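Local coordinates for protein 2-amino-4-hydroxy-6-hydroxymethyldihydropteridine pyrophosphokinase (Haemophilus influenzae, PDB 1CBK) that probably catalyses the transfer of pyrophosphate from ATP to 6-hydroxymethyl-7,8-dihydropterin, a step in folate biosynthesis, at residues Ala7-Asn11 with Gln51-Asn56; Ser39-Ser43 with Met155-Asn159; Ile77-Arg83 with Thr93-Asp97; Asp97-Tyr101 with Ile113-Met118. The contacts are given in a common frame with arbitrary orientation. Residue numbers count along the deposited sequence, not the author numbering.

Contact 1: Ala7-Asn11 with Gln51-Asn56; sequences ALGSN and QPDYVN. With ROI (7,8-dihydro-7,7-dimethyl-6-hydroxypterin), chain D.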
loop_
_atom_site.group_PDB
_atom_site.type_symbol
_atom_site.label_atom_id
_atom_site.label_comp_id
_atom_site.label_asym_id
_atom_site.label_seq_id
_atom_site.Cartn_x
_atom_site.Cartn_y
_atom_site.Cartn_z
ATOM N N ALA A 7 -12.934 5.328 4.768
ATOM C CA ALA A 7 -12.808 5.168 3.321
ATOM C C ALA A 7 -13.826 4.109 2.883
ATOM O O ALA A 7 -14.004 3.096 3.563
ATOM C CB ALA A 7 -11.372 4.717 2.948
ATOM N N LEU A 8 -14.523 4.372 1.782
ATOM C CA LEU A 8 -15.512 3.428 1.248
ATOM C C LEU A 8 -15.195 3.118 -0.216
ATOM O O LEU A 8 -14.876 4.016 -0.986
ATOM C CB LEU A 8 -16.946 4.005 1.324
ATOM C CG LEU A 8 -17.541 4.545 2.627
ATOM C CD1 LEU A 8 -17.139 6.004 2.838
ATOM C CD2 LEU A 8 -19.053 4.390 2.567
ATOM N N GLY A 9 -15.357 1.861 -0.605
ATOM C CA GLY A 9 -15.101 1.486 -1.989
ATOM C C GLY A 9 -15.967 0.310 -2.399
ATOM O O GLY A 9 -16.365 -0.483 -1.548
ATOM N N SER A 10 -16.298 0.217 -3.682
ATOM C CA SER A 10 -17.123 -0.896 -4.184
ATOM C C SER A 10 -17.024 -0.967 -5.680
ATOM O O SER A 10 -16.889 0.068 -6.334
ATOM C CB SER A 10 -18.611 -0.686 -3.824
ATOM O OG SER A 10 -19.480 -1.589 -4.524
ATOM N N ASN A 11 -17.045 -2.170 -6.233
ATOM C CA ASN A 11 -17.055 -2.303 -7.690
ATOM C C ASN A 11 -17.987 -3.451 -8.125
ATOM O O ASN A 11 -17.913 -3.916 -9.263
ATOM C CB ASN A 11 -15.644 -2.479 -8.305
ATOM C CG ASN A 11 -15.069 -3.874 -8.126
ATOM O OD1 ASN A 11 -15.379 -4.591 -7.171
ATOM N ND2 ASN A 11 -14.162 -4.236 -9.014
ATOM N N GLN A 51 -11.539 -6.312 -13.905
ATOM C CA GLN A 51 -12.624 -6.152 -12.927
ATOM C C GLN A 51 -13.217 -4.779 -13.181
ATOM O O GLN A 51 -12.576 -3.942 -13.838
ATOM C CB GLN A 51 -12.117 -6.283 -11.483
ATOM C CG GLN A 51 -11.170 -5.201 -11.030
ATOM C CD GLN A 51 -10.704 -5.432 -9.598
ATOM O OE1 GLN A 51 -11.520 -5.623 -8.694
ATOM N NE2 GLN A 51 -9.391 -5.464 -9.400
ATOM N N PRO A 52 -14.462 -4.540 -12.731
ATOM C CA PRO A 52 -15.015 -3.213 -12.999
ATOM C C PRO A 52 -14.303 -2.089 -12.234
ATOM O O PRO A 52 -13.650 -2.331 -11.207
ATOM C CB PRO A 52 -16.476 -3.350 -12.544
ATOM C CG PRO A 52 -16.743 -4.852 -12.612
ATOM C CD PRO A 52 -15.468 -5.426 -12.099
ATOM N N ASP A 53 -14.436 -0.872 -12.742
ATOM C CA ASP A 53 -13.879 0.298 -12.083
ATOM C C ASP A 53 -14.608 0.433 -10.748
ATOM O O ASP A 53 -15.795 0.085 -10.634
ATOM C CB ASP A 53 -14.159 1.549 -12.905
ATOM C CG ASP A 53 -13.221 1.708 -14.093
ATOM O OD1 ASP A 53 -12.267 0.913 -14.241
ATOM O OD2 ASP A 53 -13.452 2.657 -14.871
ATOM N N TYR A 54 -13.926 1.008 -9.762
ATOM C CA TYR A 54 -14.500 1.188 -8.436
ATOM C C TYR A 54 -15.156 2.526 -8.268
ATOM O O TYR A 54 -14.900 3.446 -9.055
ATOM C CB TYR A 54 -13.398 1.092 -7.384
ATOM C CG TYR A 54 -12.974 -0.314 -7.066
ATOM C CD1 TYR A 54 -12.153 -1.044 -7.945
ATOM C CD2 TYR A 54 -13.388 -0.917 -5.888
ATOM C CE1 TYR A 54 -11.760 -2.361 -7.624
ATOM C CE2 TYR A 54 -13.004 -2.222 -5.566
ATOM C CZ TYR A 54 -12.196 -2.932 -6.426
ATOM O OH TYR A 54 -11.849 -4.197 -6.063
ATOM N N VAL A 55 -16.052 2.615 -7.282
ATOM C CA VAL A 55 -16.673 3.893 -6.904
ATOM C C VAL A 55 -16.138 4.069 -5.458
ATOM O O VAL A 55 -16.236 3.139 -4.631
ATOM C CB VAL A 55 -18.219 3.905 -6.979
ATOM C CG1 VAL A 55 -18.756 5.284 -6.543
ATOM C CG2 VAL A 55 -18.670 3.649 -8.413
ATOM N N ASN A 56 -15.480 5.207 -5.219
ATOM C CA ASN A 56 -14.845 5.515 -3.946
ATOM C C ASN A 56 -15.282 6.821 -3.305
ATOM O O ASN A 56 -15.656 7.760 -3.989
ATOM C CB ASN A 56 -13.316 5.586 -4.130
ATOM C CG ASN A 56 -12.681 4.222 -4.316
ATOM O OD1 ASN A 56 -12.282 3.861 -5.418
ATOM N ND2 ASN A 56 -12.543 3.481 -3.235
HETATM N N1 ROI D . -9.191 -0.208 -6.521
HETATM C C2 ROI D . -9.900 0.973 -6.498
HETATM N N2 ROI D . -9.794 1.792 -7.578
HETATM N N3 ROI D . -10.686 1.342 -5.458
HETATM C C4 ROI D . -10.816 0.575 -4.354
HETATM O O4 ROI D . -11.565 0.883 -3.413
HETATM C C4A ROI D . -10.068 -0.646 -4.282
HETATM N N5 ROI D . -10.148 -1.404 -3.228
HETATM C C6 ROI D . -9.465 -2.595 -3.087
HETATM C C7 ROI D . -8.409 -2.980 -4.158
HETATM C C16 ROI D . -6.955 -2.616 -3.665
HETATM C C15 ROI D . -8.532 -4.461 -4.540
HETATM N N8 ROI D . -8.553 -2.183 -5.415
HETATM C C8A ROI D . -9.252 -0.991 -5.458
HETATM O O9 ROI D . -9.760 -3.278 -2.054
#
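Asn-56 reads the pterin with both ends of its amide: ND2 donates to ROI O4 (2.8 Å), and OD1 accepts from ROI N3 (3.0 Å), a donor-acceptor pairing that an asparagine can supply alone. The same ND2 also donates to Leu-8 O (3.3 Å), tying the ligand-binding group to the neighbouring strand. Between the two antiparallel strands, Ser-10 and Val-55 form a hydrogen-bonded pair, Val-55 N to Ser-10 O at 2.8 Å and Ser-10 N to Val-55 O at 3.1 Å. Beyond the strand end, Asn-11 ND2 donates to Pro-52 O (2.9 Å).

The Tyr-54 ring lies between Asn-11 and the pterin. Asn-11 CB sits 3.5 Å above the centroid of the ring in a CH-pi contact, while ROI N3 lies over the opposite face, 3.3 Å from Tyr-54 CG. Gly-9 lets the pterin come close: a beta-carbon there would collide with ROI O4 and with Asn-56 ND2.

Both strands are interior to the sheet. Strand 95-101 flanks 2-10 and strand 32-43 flanks 54-63, while the face carrying Ser-10 and Val-55 is covered by helix 15-27, where both side chains touch Pro-15.

Contact 2: Ser39-Ser43 with Met155-Asn159; sequences SFYKS and MIKLN. With ROI (7,8-dihydro-7,7-dimethyl-6-hydroxypterin), chain D.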
loop_
_atom_site.group_PDB
_atom_site.type_symbol
_atom_site.label_atom_id
_atom_site.label_comp_id
_atom_site.label_asym_id
_atom_site.label_seq_id
_atom_site.Cartn_x
_atom_site.Cartn_y
_atom_site.Cartn_z
ATOM N N SER A 39 -17.295 13.686 -2.654
ATOM C CA SER A 39 -17.977 13.313 -3.896
ATOM C C SER A 39 -17.634 11.829 -4.116
ATOM O O SER A 39 -16.734 11.289 -3.452
ATOM C CB SER A 39 -17.394 14.109 -5.066
ATOM O OG SER A 39 -17.631 15.500 -4.934
ATOM N N PHE A 40 -18.356 11.166 -5.020
ATOM C CA PHE A 40 -18.112 9.762 -5.347
ATOM C C PHE A 40 -17.198 9.808 -6.583
ATOM O O PHE A 40 -17.475 10.546 -7.547
ATOM C CB PHE A 40 -19.421 9.046 -5.690
ATOM C CG PHE A 40 -20.268 8.663 -4.494
ATOM C CD1 PHE A 40 -20.049 9.221 -3.235
ATOM C CD2 PHE A 40 -21.315 7.747 -4.641
ATOM C CE1 PHE A 40 -20.864 8.882 -2.138
ATOM C CE2 PHE A 40 -22.144 7.400 -3.555
ATOM C CZ PHE A 40 -21.917 7.967 -2.305
ATOM N N TYR A 41 -16.122 9.020 -6.564
ATOM C CA TYR A 41 -15.151 9.020 -7.657
ATOM C C TYR A 41 -15.069 7.646 -8.261
ATOM O O TYR A 41 -14.902 6.696 -7.511
ATOM C CB TYR A 41 -13.740 9.369 -7.139
ATOM C CG TYR A 41 -13.594 10.782 -6.623
ATOM C CD1 TYR A 41 -14.028 11.125 -5.339
ATOM C CD2 TYR A 41 -13.081 11.782 -7.444
ATOM C CE1 TYR A 41 -13.963 12.437 -4.884
ATOM C CE2 TYR A 41 -13.010 13.102 -7.000
ATOM C CZ TYR A 41 -13.455 13.417 -5.729
ATOM O OH TYR A 41 -13.434 14.722 -5.304
ATOM N N LYS A 42 -15.169 7.566 -9.596
ATOM C CA LYS A 42 -15.055 6.300 -10.332
ATOM C C LYS A 42 -13.558 6.209 -10.661
ATOM O O LYS A 42 -13.009 7.072 -11.357
ATOM C CB LYS A 42 -15.901 6.329 -11.606
ATOM C CG LYS A 42 -15.919 4.998 -12.391
ATOM C CD LYS A 42 -17.044 5.021 -13.419
ATOM C CE LYS A 42 -17.249 3.680 -14.110
ATOM N NZ LYS A 42 -16.405 3.516 -15.334
ATOM N N SER A 43 -12.910 5.157 -10.183
ATOM C CA SER A 43 -11.482 5.022 -10.363
ATOM C C SER A 43 -11.075 3.685 -10.963
ATOM O O SER A 43 -11.756 2.680 -10.781
ATOM C CB SER A 43 -10.812 5.184 -8.991
ATOM O OG SER A 43 -11.296 4.196 -8.082
ATOM N N MET A 155 -9.550 10.120 -12.380
ATOM C CA MET A 155 -10.802 9.650 -11.781
ATOM C C MET A 155 -11.953 10.529 -12.233
ATOM O O MET A 155 -11.754 11.722 -12.524
ATOM C CB MET A 155 -10.712 9.632 -10.258
ATOM C CG MET A 155 -9.594 8.765 -9.721
ATOM S SD MET A 155 -9.697 8.522 -7.923
ATOM C CE MET A 155 -9.418 10.210 -7.327
ATOM N N ILE A 156 -13.143 9.940 -12.332
ATOM C CA ILE A 156 -14.323 10.689 -12.753
ATOM C C ILE A 156 -15.136 11.054 -11.524
ATOM O O ILE A 156 -15.506 10.173 -10.754
ATOM C CB ILE A 156 -15.246 9.847 -13.685
ATOM C CG1 ILE A 156 -14.474 9.362 -14.921
ATOM C CG2 ILE A 156 -16.470 10.654 -14.076
ATOM C CD1 ILE A 156 -13.875 10.490 -15.747
ATOM N N LYS A 157 -15.391 12.341 -11.321
ATOM C CA LYS A 157 -16.209 12.762 -10.189
ATOM C C LYS A 157 -17.676 12.611 -10.615
ATOM O O LYS A 157 -18.176 13.380 -11.434
ATOM C CB LYS A 157 -15.903 14.204 -9.825
ATOM C CG LYS A 157 -16.884 14.784 -8.852
ATOM C CD LYS A 157 -16.214 15.600 -7.775
ATOM C CE LYS A 157 -15.405 16.731 -8.303
ATOM N NZ LYS A 157 -15.390 17.828 -7.305
ATOM N N LEU A 158 -18.358 11.619 -10.048
ATOM C CA LEU A 158 -19.747 11.323 -10.398
ATOM C C LEU A 158 -20.762 12.334 -9.894
ATOM O O LEU A 158 -20.430 13.258 -9.150
ATOM C CB LEU A 158 -20.116 9.933 -9.884
ATOM C CG LEU A 158 -19.191 8.797 -10.323
ATOM C CD1 LEU A 158 -19.594 7.496 -9.630
ATOM C CD2 LEU A 158 -19.201 8.669 -11.861
ATOM N N ASN A 159 -22.017 12.133 -10.270
ATOM C CA ASN A 159 -23.097 13.017 -9.818
ATOM C C ASN A 159 -24.498 12.419 -9.982
ATOM O O ASN A 159 -25.030 12.477 -11.081
ATOM C CB ASN A 159 -23.051 14.351 -10.598
ATOM C CG ASN A 159 -24.304 15.208 -10.393
ATOM O OD1 ASN A 159 -24.843 15.770 -11.348
ATOM N ND2 ASN A 159 -24.761 15.322 -9.148
HETATM N N1 ROI D . -9.191 -0.208 -6.521
HETATM C C2 ROI D . -9.900 0.973 -6.498
HETATM N N2 ROI D . -9.794 1.792 -7.578
HETATM N N3 ROI D . -10.686 1.342 -5.458
HETATM C C4 ROI D . -10.816 0.575 -4.354
HETATM O O4 ROI D . -11.565 0.883 -3.413
HETATM C C4A ROI D . -10.068 -0.646 -4.282
HETATM N N5 ROI D . -10.148 -1.404 -3.228
HETATM C C6 ROI D . -9.465 -2.595 -3.087
HETATM C C7 ROI D . -8.409 -2.980 -4.158
HETATM C C16 ROI D . -6.955 -2.616 -3.665
HETATM C C15 ROI D . -8.532 -4.461 -4.540
HETATM N N8 ROI D . -8.553 -2.183 -5.415
HETATM C C8A ROI D . -9.252 -0.991 -5.458
HETATM O O9 ROI D . -9.760 -3.278 -2.054
HETATM O O HOH W 1 -20.361 12.703 -6.210
#
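Segments 39-43 and 155-159 run antiparallel and pair edge to edge. Lys-42 and Ile-156 form a hydrogen-bonded pair, with Lys-42 N donating to Ile-156 O (2.9 Å) and Ile-156 N returning a bond to Lys-42 O (3.0 Å). Tyr-41 and Lys-157 follow as a non-hydrogen-bonded pair, CA to CA 4.6 Å, after which Leu-158 N donates to Phe-40 O (2.9 Å). A water extends the seam, accepting from Phe-40 N (2.8 Å) and donating to Leu-158 O (3.0 Å).

The two faces differ in character. On the side of Tyr-41, the flexible, apolar Met-155 fits against the aromatic ring, CE to Tyr-41 CD2 at 4.0 Å, and its SD lies 3.7 Å from Ser-43 CB; Met-155 also packs on Phe-123 and Val-126 of helix 122-131. On the other side the exposed Lys-42 and Ile-156 meet through their CB atoms at 4.1 Å, and the long lysine chain carries its NZ away to a salt bridge with Asp-53. Leu-158 CD1 touches Phe-40 CB at 4.2 Å.

At the end of the strand, the small hydroxyl of Ser-43 reaches the pterin, OG accepting from ROI N2 at 2.9 Å. Strand 156-157, near the C-terminus, adds an outermost antiparallel strand to a ferredoxin-like sheet, next to the strand whose last residue is this pterin-binding serine.

Contact 3: Ile77-Arg83 with Thr93-Asp97; sequences IENEQGR and TLDLD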
loop_
_atom_site.group_PDB
_atom_site.type_symbol
_atom_site.label_atom_id
_atom_site.label_comp_id
_atom_site.label_asym_id
_atom_site.label_seq_id
_atom_site.Cartn_x
_atom_site.Cartn_y
_atom_site.Cartn_z
ATOM N N ILE A 77 -22.009 -3.603 9.597
ATOM C CA ILE A 77 -22.649 -2.986 8.453
ATOM C C ILE A 77 -22.291 -3.759 7.181
ATOM O O ILE A 77 -23.162 -4.008 6.351
ATOM C CB ILE A 77 -22.271 -1.488 8.323
ATOM C CG1 ILE A 77 -22.976 -0.681 9.415
ATOM C CG2 ILE A 77 -22.619 -0.949 6.909
ATOM C CD1 ILE A 77 -22.428 0.737 9.601
ATOM N N GLU A 78 -21.020 -4.123 7.008
ATOM C CA GLU A 78 -20.601 -4.892 5.826
ATOM C C GLU A 78 -21.339 -6.251 5.790
ATOM O O GLU A 78 -21.830 -6.681 4.740
ATOM C CB GLU A 78 -19.083 -5.145 5.849
ATOM C CG GLU A 78 -18.207 -3.911 5.675
ATOM C CD GLU A 78 -16.720 -4.243 5.739
ATOM O OE1 GLU A 78 -16.311 -5.082 6.554
ATOM O OE2 GLU A 78 -15.953 -3.650 4.970
ATOM N N ASN A 79 -21.457 -6.895 6.952
ATOM C CA ASN A 79 -22.130 -8.192 7.046
ATOM C C ASN A 79 -23.626 -8.116 6.728
ATOM O O ASN A 79 -24.148 -8.891 5.923
ATOM C CB ASN A 79 -21.905 -8.809 8.422
ATOM C CG ASN A 79 -20.487 -9.345 8.596
ATOM O OD1 ASN A 79 -19.905 -9.888 7.655
ATOM N ND2 ASN A 79 -19.933 -9.208 9.803
ATOM N N GLU A 80 -24.302 -7.138 7.316
ATOM C CA GLU A 80 -25.736 -6.963 7.103
ATOM C C GLU A 80 -26.040 -6.441 5.694
ATOM O O GLU A 80 -27.171 -6.559 5.205
ATOM C CB GLU A 80 -26.322 -6.067 8.205
ATOM C CG GLU A 80 -26.092 -6.640 9.624
ATOM C CD GLU A 80 -26.872 -5.918 10.718
ATOM O OE1 GLU A 80 -27.333 -4.791 10.484
ATOM O OE2 GLU A 80 -27.018 -6.482 11.825
ATOM N N GLN A 81 -25.019 -5.904 5.021
ATOM C CA GLN A 81 -25.184 -5.420 3.661
ATOM C C GLN A 81 -24.787 -6.544 2.688
ATOM O O GLN A 81 -24.718 -6.355 1.471
ATOM C CB GLN A 81 -24.359 -4.135 3.421
ATOM C CG GLN A 81 -24.828 -3.380 2.188
ATOM C CD GLN A 81 -24.297 -1.968 2.079
ATOM O OE1 GLN A 81 -23.788 -1.564 1.030
ATOM N NE2 GLN A 81 -24.463 -1.188 3.135
ATOM N N GLY A 82 -24.540 -7.728 3.238
ATOM C CA GLY A 82 -24.163 -8.879 2.424
ATOM C C GLY A 82 -22.850 -8.766 1.656
ATOM O O GLY A 82 -22.779 -9.192 0.504
ATOM N N ARG A 83 -21.793 -8.258 2.293
ATOM C CA ARG A 83 -20.489 -8.104 1.617
ATOM C C ARG A 83 -19.944 -9.383 0.992
ATOM O O ARG A 83 -19.759 -10.384 1.662
ATOM C CB ARG A 83 -19.425 -7.502 2.557
ATOM C CG ARG A 83 -18.019 -7.446 1.944
ATOM C CD ARG A 83 -16.981 -6.830 2.900
ATOM N NE ARG A 83 -15.667 -6.674 2.259
ATOM C CZ ARG A 83 -14.746 -7.636 2.189
ATOM N NH1 ARG A 83 -14.967 -8.826 2.741
ATOM N NH2 ARG A 83 -13.594 -7.411 1.579
ATOM N N THR A 93 -18.377 -6.098 -3.106
ATOM C CA THR A 93 -19.555 -5.245 -3.076
ATOM C C THR A 93 -19.351 -4.014 -2.183
ATOM O O THR A 93 -19.971 -2.981 -2.410
ATOM C CB THR A 93 -20.789 -6.029 -2.598
ATOM O OG1 THR A 93 -20.499 -6.614 -1.330
ATOM C CG2 THR A 93 -21.159 -7.157 -3.596
ATOM N N LEU A 94 -18.486 -4.124 -1.173
ATOM C CA LEU A 94 -18.229 -3.016 -0.252
ATOM C C LEU A 94 -17.059 -3.253 0.702
ATOM O O LEU A 94 -16.890 -4.348 1.234
ATOM C CB LEU A 94 -19.484 -2.743 0.619
ATOM C CG LEU A 94 -19.409 -1.631 1.687
ATOM C CD1 LEU A 94 -19.542 -0.265 1.011
ATOM C CD2 LEU A 94 -20.512 -1.823 2.715
ATOM N N ASP A 95 -16.274 -2.205 0.920
ATOM C CA ASP A 95 -15.170 -2.214 1.878
ATOM C C ASP A 95 -15.267 -0.882 2.635
ATOM O O ASP A 95 -15.394 0.162 2.006
ATOM C CB ASP A 95 -13.794 -2.269 1.181
ATOM C CG ASP A 95 -13.192 -3.660 1.158
ATOM O OD1 ASP A 95 -13.820 -4.605 1.656
ATOM O OD2 ASP A 95 -12.076 -3.810 0.629
ATOM N N LEU A 96 -15.278 -0.952 3.965
ATOM C CA LEU A 96 -15.313 0.219 4.850
ATOM C C LEU A 96 -13.995 0.138 5.609
ATOM O O LEU A 96 -13.696 -0.898 6.188
ATOM C CB LEU A 96 -16.482 0.132 5.845
ATOM C CG LEU A 96 -17.873 0.117 5.199
ATOM C CD1 LEU A 96 -18.951 0.112 6.282
ATOM C CD2 LEU A 96 -18.022 1.329 4.286
ATOM N N ASP A 97 -13.198 1.203 5.592
ATOM C CA ASP A 97 -11.896 1.191 6.276
ATOM C C ASP A 97 -11.680 2.451 7.141
ATOM O O ASP A 97 -11.920 3.557 6.678
ATOM C CB ASP A 97 -10.750 1.134 5.247
ATOM C CG ASP A 97 -10.653 -0.206 4.537
ATOM O OD1 ASP A 97 -10.521 -1.241 5.226
ATOM O OD2 ASP A 97 -10.685 -0.220 3.288
HETATM O O HOH W 2 -13.243 -4.257 4.494
HETATM O O HOH W 3 -14.538 -3.095 8.200
HETATM O O HOH W 4 -22.529 -5.423 0.018
#
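This helix-to-strand contact belongs to the second beta-alpha-beta unit of a ferredoxin-like fold, where the C-terminal end of helix 67-80 meets the start of edge strand 95-101. The helix finishes in a Schellman motif: Arg-83 N bonds to Glu-78 O and Gly-82 N to Asn-79 O, with Gly-82 at the positive phi that glycine readily adopts. Apolar packing lies beneath, where Ile-77 CG2 meets Leu-96 CD1 at 3.9 Å; Leu-94 CD2 lies 4.3 Å from Glu-78 CG, and the leucine also touches Ala-22 of helix 15-27. Polar reach comes from two long side chains. Glu-78 OE2 accepts from the edge amide Leu-96 N (3.0 Å). The extended Arg-83 forms a salt bridge, NH2 to Asp-95 OD1 at 2.8 Å, while Arg-92 pairs with the other oxygen of this pterin-pocket aspartate. Glu-78 OE2 and Asp-95 OD1, like charges 4.1 Å apart, share a water that donates to Glu-78 OE2 at 2.8 Å and, weakly, to Asp-95 OD1 at 2.9 Å.

Contact 4: Asp97-Tyr101 with Ile113-Met118; sequences DILLY and IPHYDM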
loop_
_atom_site.group_PDB
_atom_site.type_symbol
_atom_site.label_atom_id
_atom_site.label_comp_id
_atom_site.label_asym_id
_atom_site.label_seq_id
_atom_site.Cartn_x
_atom_site.Cartn_y
_atom_site.Cartn_z
ATOM N N ASP A 97 -13.198 1.203 5.592
ATOM C CA ASP A 97 -11.896 1.191 6.276
ATOM C C ASP A 97 -11.680 2.451 7.141
ATOM O O ASP A 97 -11.920 3.557 6.678
ATOM C CB ASP A 97 -10.750 1.134 5.247
ATOM C CG ASP A 97 -10.653 -0.206 4.537
ATOM O OD1 ASP A 97 -10.521 -1.241 5.226
ATOM O OD2 ASP A 97 -10.685 -0.220 3.288
ATOM N N ILE A 98 -11.249 2.276 8.385
ATOM C CA ILE A 98 -10.979 3.428 9.246
ATOM C C ILE A 98 -9.605 3.982 8.832
ATOM O O ILE A 98 -8.588 3.312 8.967
ATOM C CB ILE A 98 -10.919 3.050 10.747
ATOM C CG1 ILE A 98 -12.221 2.390 11.207
ATOM C CG2 ILE A 98 -10.674 4.322 11.567
ATOM C CD1 ILE A 98 -12.092 1.583 12.499
ATOM N N LEU A 99 -9.595 5.170 8.244
ATOM C CA LEU A 99 -8.351 5.793 7.804
ATOM C C LEU A 99 -7.674 6.494 8.969
ATOM O O LEU A 99 -6.473 6.350 9.179
ATOM C CB LEU A 99 -8.622 6.840 6.734
ATOM C CG LEU A 99 -9.190 6.478 5.369
ATOM C CD1 LEU A 99 -9.432 7.780 4.576
ATOM C CD2 LEU A 99 -8.192 5.575 4.620
ATOM N N LEU A 100 -8.467 7.248 9.720
ATOM C CA LEU A 100 -7.968 8.051 10.840
ATOM C C LEU A 100 -8.963 8.045 11.983
ATOM O O LEU A 100 -10.178 8.041 11.761
ATOM C CB LEU A 100 -7.770 9.502 10.378
ATOM C CG LEU A 100 -6.791 9.696 9.211
ATOM C CD1 LEU A 100 -6.968 11.086 8.608
ATOM C CD2 LEU A 100 -5.334 9.435 9.660
ATOM N N TYR A 101 -8.432 8.047 13.200
ATOM C CA TYR A 101 -9.232 8.057 14.415
ATOM C C TYR A 101 -8.582 9.139 15.260
ATOM O O TYR A 101 -7.642 8.875 16.023
ATOM C CB TYR A 101 -9.167 6.701 15.131
ATOM C CG TYR A 101 -10.075 6.619 16.350
ATOM C CD1 TYR A 101 -11.400 6.200 16.225
ATOM C CD2 TYR A 101 -9.612 6.991 17.617
ATOM C CE1 TYR A 101 -12.256 6.155 17.340
ATOM C CE2 TYR A 101 -10.454 6.953 18.729
ATOM C CZ TYR A 101 -11.769 6.537 18.585
ATOM O OH TYR A 101 -12.599 6.537 19.674
ATOM N N ILE A 113 -4.046 1.848 12.215
ATOM C CA ILE A 113 -4.425 3.248 12.038
ATOM C C ILE A 113 -3.255 4.164 12.421
ATOM O O ILE A 113 -2.753 4.108 13.537
ATOM C CB ILE A 113 -5.652 3.630 12.921
ATOM C CG1 ILE A 113 -6.839 2.688 12.656
ATOM C CG2 ILE A 113 -6.046 5.082 12.659
ATOM C CD1 ILE A 113 -8.038 2.938 13.550
ATOM N N PRO A 114 -2.697 4.899 11.453
ATOM C CA PRO A 114 -3.018 4.964 10.018
ATOM C C PRO A 114 -2.530 3.706 9.270
ATOM O O PRO A 114 -1.773 2.904 9.811
ATOM C CB PRO A 114 -2.190 6.166 9.543
ATOM C CG PRO A 114 -2.004 6.987 10.774
ATOM C CD PRO A 114 -1.782 5.985 11.843
ATOM N N HIS A 115 -3.029 3.504 8.055
ATOM C CA HIS A 115 -2.546 2.403 7.212
ATOM C C HIS A 115 -1.929 3.213 6.070
ATOM O O HIS A 115 -2.635 3.764 5.210
ATOM C CB HIS A 115 -3.665 1.495 6.711
ATOM C CG HIS A 115 -3.166 0.306 5.946
ATOM N ND1 HIS A 115 -2.296 0.419 4.878
ATOM C CD2 HIS A 115 -3.393 -1.021 6.105
ATOM C CE1 HIS A 115 -2.008 -0.785 4.417
ATOM N NE2 HIS A 115 -2.661 -1.675 5.142
ATOM N N TYR A 116 -0.608 3.349 6.128
ATOM C CA TYR A 116 0.121 4.183 5.189
ATOM C C TYR A 116 0.052 3.887 3.733
ATOM O O TYR A 116 0.179 4.802 2.941
ATOM C CB TYR A 116 1.555 4.411 5.676
ATOM C CG TYR A 116 1.587 5.019 7.075
ATOM C CD1 TYR A 116 1.540 6.400 7.267
ATOM C CD2 TYR A 116 1.666 4.203 8.209
ATOM C CE1 TYR A 116 1.579 6.952 8.569
ATOM C CE2 TYR A 116 1.713 4.753 9.519
ATOM C CZ TYR A 116 1.675 6.117 9.684
ATOM O OH TYR A 116 1.783 6.650 10.955
ATOM N N ASP A 117 -0.210 2.639 3.363
ATOM C CA ASP A 117 -0.332 2.307 1.935
ATOM C C ASP A 117 -1.520 3.034 1.323
ATOM O O ASP A 117 -1.515 3.346 0.127
ATOM C CB ASP A 117 -0.503 0.804 1.712
ATOM C CG ASP A 117 0.796 0.058 1.804
ATOM O OD1 ASP A 117 1.826 0.579 1.301
ATOM O OD2 ASP A 117 0.770 -1.062 2.354
ATOM N N MET A 118 -2.502 3.363 2.161
ATOM C CA MET A 118 -3.694 4.047 1.703
ATOM C C MET A 118 -3.447 5.508 1.372
ATOM O O MET A 118 -4.130 6.080 0.524
ATOM C CB MET A 118 -4.852 3.808 2.667
ATOM C CG MET A 118 -5.189 2.311 2.699
ATOM S SD MET A 118 -6.750 1.847 3.413
ATOM C CE MET A 118 -7.796 2.298 2.148
HETATM O O HOH W 5 -4.680 5.424 6.929
#
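Asp-97 opens the segment at its more exposed end, where its OD2 lies 4.0 Å from Met-118 CE. Ile-98 turns to the opposite face of the strand, packing on Leu-70 and Leu-74 of helix 67-80; its CG2 also meets Ile-113 CD1 at 3.6 Å, two branched side chains filling the space closely. Leu-99 points to the other face, touching Met-118 CE with CD2 (4.1 Å) and joining it against Val-124 of helix 122-131.

Here the strand is irregular: Leu-99 and Leu-100 both oppose Tyr-5 of strand 2-10, a classic beta bulge in the edge strand of this ferredoxin-like sheet, with Leu-99 at helical backbone angles. Leu-99 O receives a hydrogen bond from a water (3.0 Å) that in turn accepts from His-115 N (2.8 Å), bridging strand and loop. The loop turns through a cis peptide before Pro-114, and farther along it faces the second subunit, where Asp-117 forms a salt bridge with Arg-121 of that subunit.

Leu-100 CD2 reaches Pro-114 CG at 4.3 Å. Last comes Tyr-101, whose CB lies 4.2 Å from Ile-113 CD1, while its hydroxyl leads away to a hydrogen bond with Leu-65 O.

How the contacts relate
Contacts 1 and 2 lie side by side, their centres 10 Å apart, and both touch the pterin. Neighbouring strands 54-63 and 32-43 join them through probable hydrogen bonds, Asn-56 N to Tyr-41 O at 2.8 Å and Tyr-54 O to Ser-43 N at 2.9 Å. On its other flank contact 1 meets contact 3, 12 Å away between centres, where Ser-10 OG lies 2.6 Å from Thr-93 O; Asp-95, its side chain about 4 Å from the pterin, brings contact 3 into the pocket. Contacts 3 and 4 share Asp-97 on one strand, and Ala-7 N probably bonds to Asp-97 O (2.8 Å). Contact 4, about 21 Å from contact 2 between centres, lies across the chain's centre from contacts 1 and 2.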